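Local coordinates for CRISPR-associated protein, Cse1 family (Acidimicrobium ferrooxidans, PDB 4H3T) that probably serves as the large Cse1 subunit of a type I-E CRISPR Cascade complex, which takes part in recognising invading DNA, at residues T245-A250 against A285-D290. The protein carries 1 engineered substitution. Sequence-based numbering, arbitrary orientation.
Sequences TRVMRA and AGDEVD
Arg-246 lays its extended side chain over Gly-286 and the methyl of Ala-285, at the entry to a short parallel β pairing between 248-249 and the end of the long strand 275-289. CB of Ala-285 covers one face of the guanidinium, 3.5 Å from NE of Arg-246, small enough for the flat cation to lie close. NH2 gives both its hydrogens within the guanidinium plane. One runs almost along the carbonyl axis to O of Gly-286 (2.8 Å). The other makes a salt bridge to OE2 of Glu-288 (3.0 Å), reached from above the carboxylate plane, the two planes standing 72° apart. A water joins NH1 to the same OE2, which also takes N of Ala-193, and NE pairs with Asp-190. Replacing Arg-246 by an alanine would probably cost O of Gly-286 and OE2 of Glu-288 their shared NH2 donor, salt bridge included, and loosen the start of the pairing. Before the ladder begins, Asp-287 stands in for a backbone carbonyl: its OD1 takes N of Val-247 (2.9 Å) on the anti lone pair, and also meets Arg-264. N of Glu-288 then binds O of Val-247, and O of Glu-288 receives N of Arg-249. Two waters link OD2 of Asp-287 to Arg-249, whose guanidinium pairs with Asp-256. Asp-290, whose short carboxylate suits an N-cap, caps helix 291-297 with OD1 on N of Ala-293, while its own N reaches O of Arg-249 at 3.1 Å from above the carbonyl plane.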
loop_
_atom_site.group_PDB
_atom_site.type_symbol
_atom_site.label_atom_id
_atom_site.label_comp_id
_atom_site.label_asym_id
_atom_site.label_seq_id
_atom_site.Cartn_x
_atom_site.Cartn_y
_atom_site.Cartn_z
ATOM N N THR A 245 13.037 1.651 -26.862
ATOM C CA THR A 245 14.257 1.536 -26.073
ATOM C C THR A 245 13.928 1.911 -24.625
ATOM O O THR A 245 12.972 2.658 -24.372
ATOM C CB THR A 245 15.347 2.385 -26.667
ATOM O OG1 THR A 245 14.905 3.730 -26.616
ATOM C CG2 THR A 245 15.665 1.991 -28.105
ATOM N N ARG A 246 14.725 1.399 -23.690
ATOM C CA ARG A 246 14.524 1.662 -22.254
ATOM C C ARG A 246 15.862 1.774 -21.544
ATOM O O ARG A 246 16.899 1.350 -22.059
ATOM C CB ARG A 246 13.668 0.547 -21.638
ATOM C CG ARG A 246 14.403 -0.799 -21.461
ATOM C CD ARG A 246 13.456 -1.963 -21.418
ATOM N NE ARG A 246 14.091 -3.194 -20.936
ATOM C CZ ARG A 246 14.250 -3.577 -19.679
ATOM N NH1 ARG A 246 14.830 -4.731 -19.407
ATOM N NH2 ARG A 246 13.799 -2.817 -18.673
ATOM N N VAL A 247 15.834 2.341 -20.369
ATOM C CA VAL A 247 17.042 2.608 -19.574
ATOM C C VAL A 247 16.761 2.365 -18.124
ATOM O O VAL A 247 15.591 2.318 -17.710
ATOM C CB VAL A 247 17.565 4.107 -19.746
ATOM C CG1 VAL A 247 17.968 4.442 -21.183
ATOM C CG2 VAL A 247 16.572 5.119 -19.235
HETATM N N MSE A 248 17.835 2.322 -17.341
HETATM C CA MSE A 248 17.789 2.469 -15.887
HETATM C C MSE A 248 18.177 3.939 -15.659
HETATM O O MSE A 248 19.197 4.352 -16.188
HETATM C CB MSE A 248 18.692 1.540 -15.089
HETATM C CG MSE A 248 18.623 1.926 -13.575
HETATM SE SE MSE A 248 19.652 0.853 -12.425
HETATM C CE MSE A 248 18.444 -0.671 -12.388
ATOM N N ARG A 249 17.383 4.694 -14.903
ATOM C CA ARG A 249 17.553 6.134 -14.701
ATOM C C ARG A 249 17.103 6.518 -13.311
ATOM O O ARG A 249 16.098 5.998 -12.809
ATOM C CB ARG A 249 16.645 6.858 -15.760
ATOM C CG ARG A 249 16.609 8.333 -15.723
ATOM C CD ARG A 249 16.006 8.906 -17.008
ATOM N NE ARG A 249 14.543 8.827 -17.096
ATOM C CZ ARG A 249 13.709 9.609 -16.408
ATOM N NH1 ARG A 249 14.180 10.476 -15.527
ATOM N NH2 ARG A 249 12.396 9.491 -16.563
ATOM N N ALA A 250 17.752 7.529 -12.753
ATOM C CA ALA A 250 17.353 8.144 -11.496
ATOM C C ALA A 250 16.194 9.092 -11.757
ATOM O O ALA A 250 16.313 9.952 -12.609
ATOM C CB ALA A 250 18.526 8.908 -10.871
ATOM N N ALA A 285 8.741 -4.285 -21.924
ATOM C CA ALA A 285 9.554 -3.724 -20.848
ATOM C C ALA A 285 9.816 -2.251 -21.007
ATOM O O ALA A 285 10.018 -1.781 -22.112
ATOM C CB ALA A 285 10.878 -4.459 -20.802
ATOM N N GLY A 286 9.833 -1.523 -19.907
ATOM C CA GLY A 286 10.169 -0.093 -19.947
ATOM C C GLY A 286 11.310 0.246 -19.003
ATOM O O GLY A 286 12.220 -0.557 -18.740
ATOM N N ASP A 287 11.315 1.490 -18.551
ATOM C CA ASP A 287 12.413 1.994 -17.783
ATOM C C ASP A 287 12.450 1.486 -16.357
ATOM O O ASP A 287 11.435 1.329 -15.706
ATOM C CB ASP A 287 12.391 3.528 -17.733
ATOM C CG ASP A 287 12.562 4.228 -19.060
ATOM O OD1 ASP A 287 13.339 3.718 -19.911
ATOM O OD2 ASP A 287 11.882 5.281 -19.275
ATOM N N GLU A 288 13.649 1.292 -15.839
ATOM C CA GLU A 288 13.831 0.818 -14.472
ATOM C C GLU A 288 14.235 1.989 -13.585
ATOM O O GLU A 288 15.043 2.815 -14.006
ATOM C CB GLU A 288 14.938 -0.243 -14.427
ATOM C CG GLU A 288 14.742 -1.440 -15.373
ATOM C CD GLU A 288 13.593 -2.383 -15.086
ATOM O OE1 GLU A 288 12.846 -2.111 -14.120
ATOM O OE2 GLU A 288 13.460 -3.413 -15.798
ATOM N N VAL A 289 13.668 2.077 -12.385
ATOM C CA VAL A 289 13.979 3.127 -11.446
ATOM C C VAL A 289 15.282 2.766 -10.726
ATOM O O VAL A 289 15.413 1.671 -10.164
ATOM C CB VAL A 289 12.840 3.354 -10.411
ATOM C CG1 VAL A 289 13.229 4.415 -9.404
ATOM C CG2 VAL A 289 11.531 3.735 -11.077
ATOM N N ASP A 290 16.205 3.710 -10.694
ATOM C CA ASP A 290 17.429 3.624 -9.880
ATOM C C ASP A 290 16.990 3.643 -8.404
ATOM O O ASP A 290 16.442 4.634 -7.921
ATOM C CB ASP A 290 18.348 4.787 -10.229
ATOM C CG ASP A 290 19.674 4.760 -9.493
ATOM O OD1 ASP A 290 19.664 4.540 -8.272
ATOM O OD2 ASP A 290 20.712 4.999 -10.135
HETATM O O HOH W 1 15.398 -5.048 -16.556
HETATM O O HOH W 2 10.955 6.863 -17.099
HETATM O O HOH W 3 13.157 7.913 -19.600
#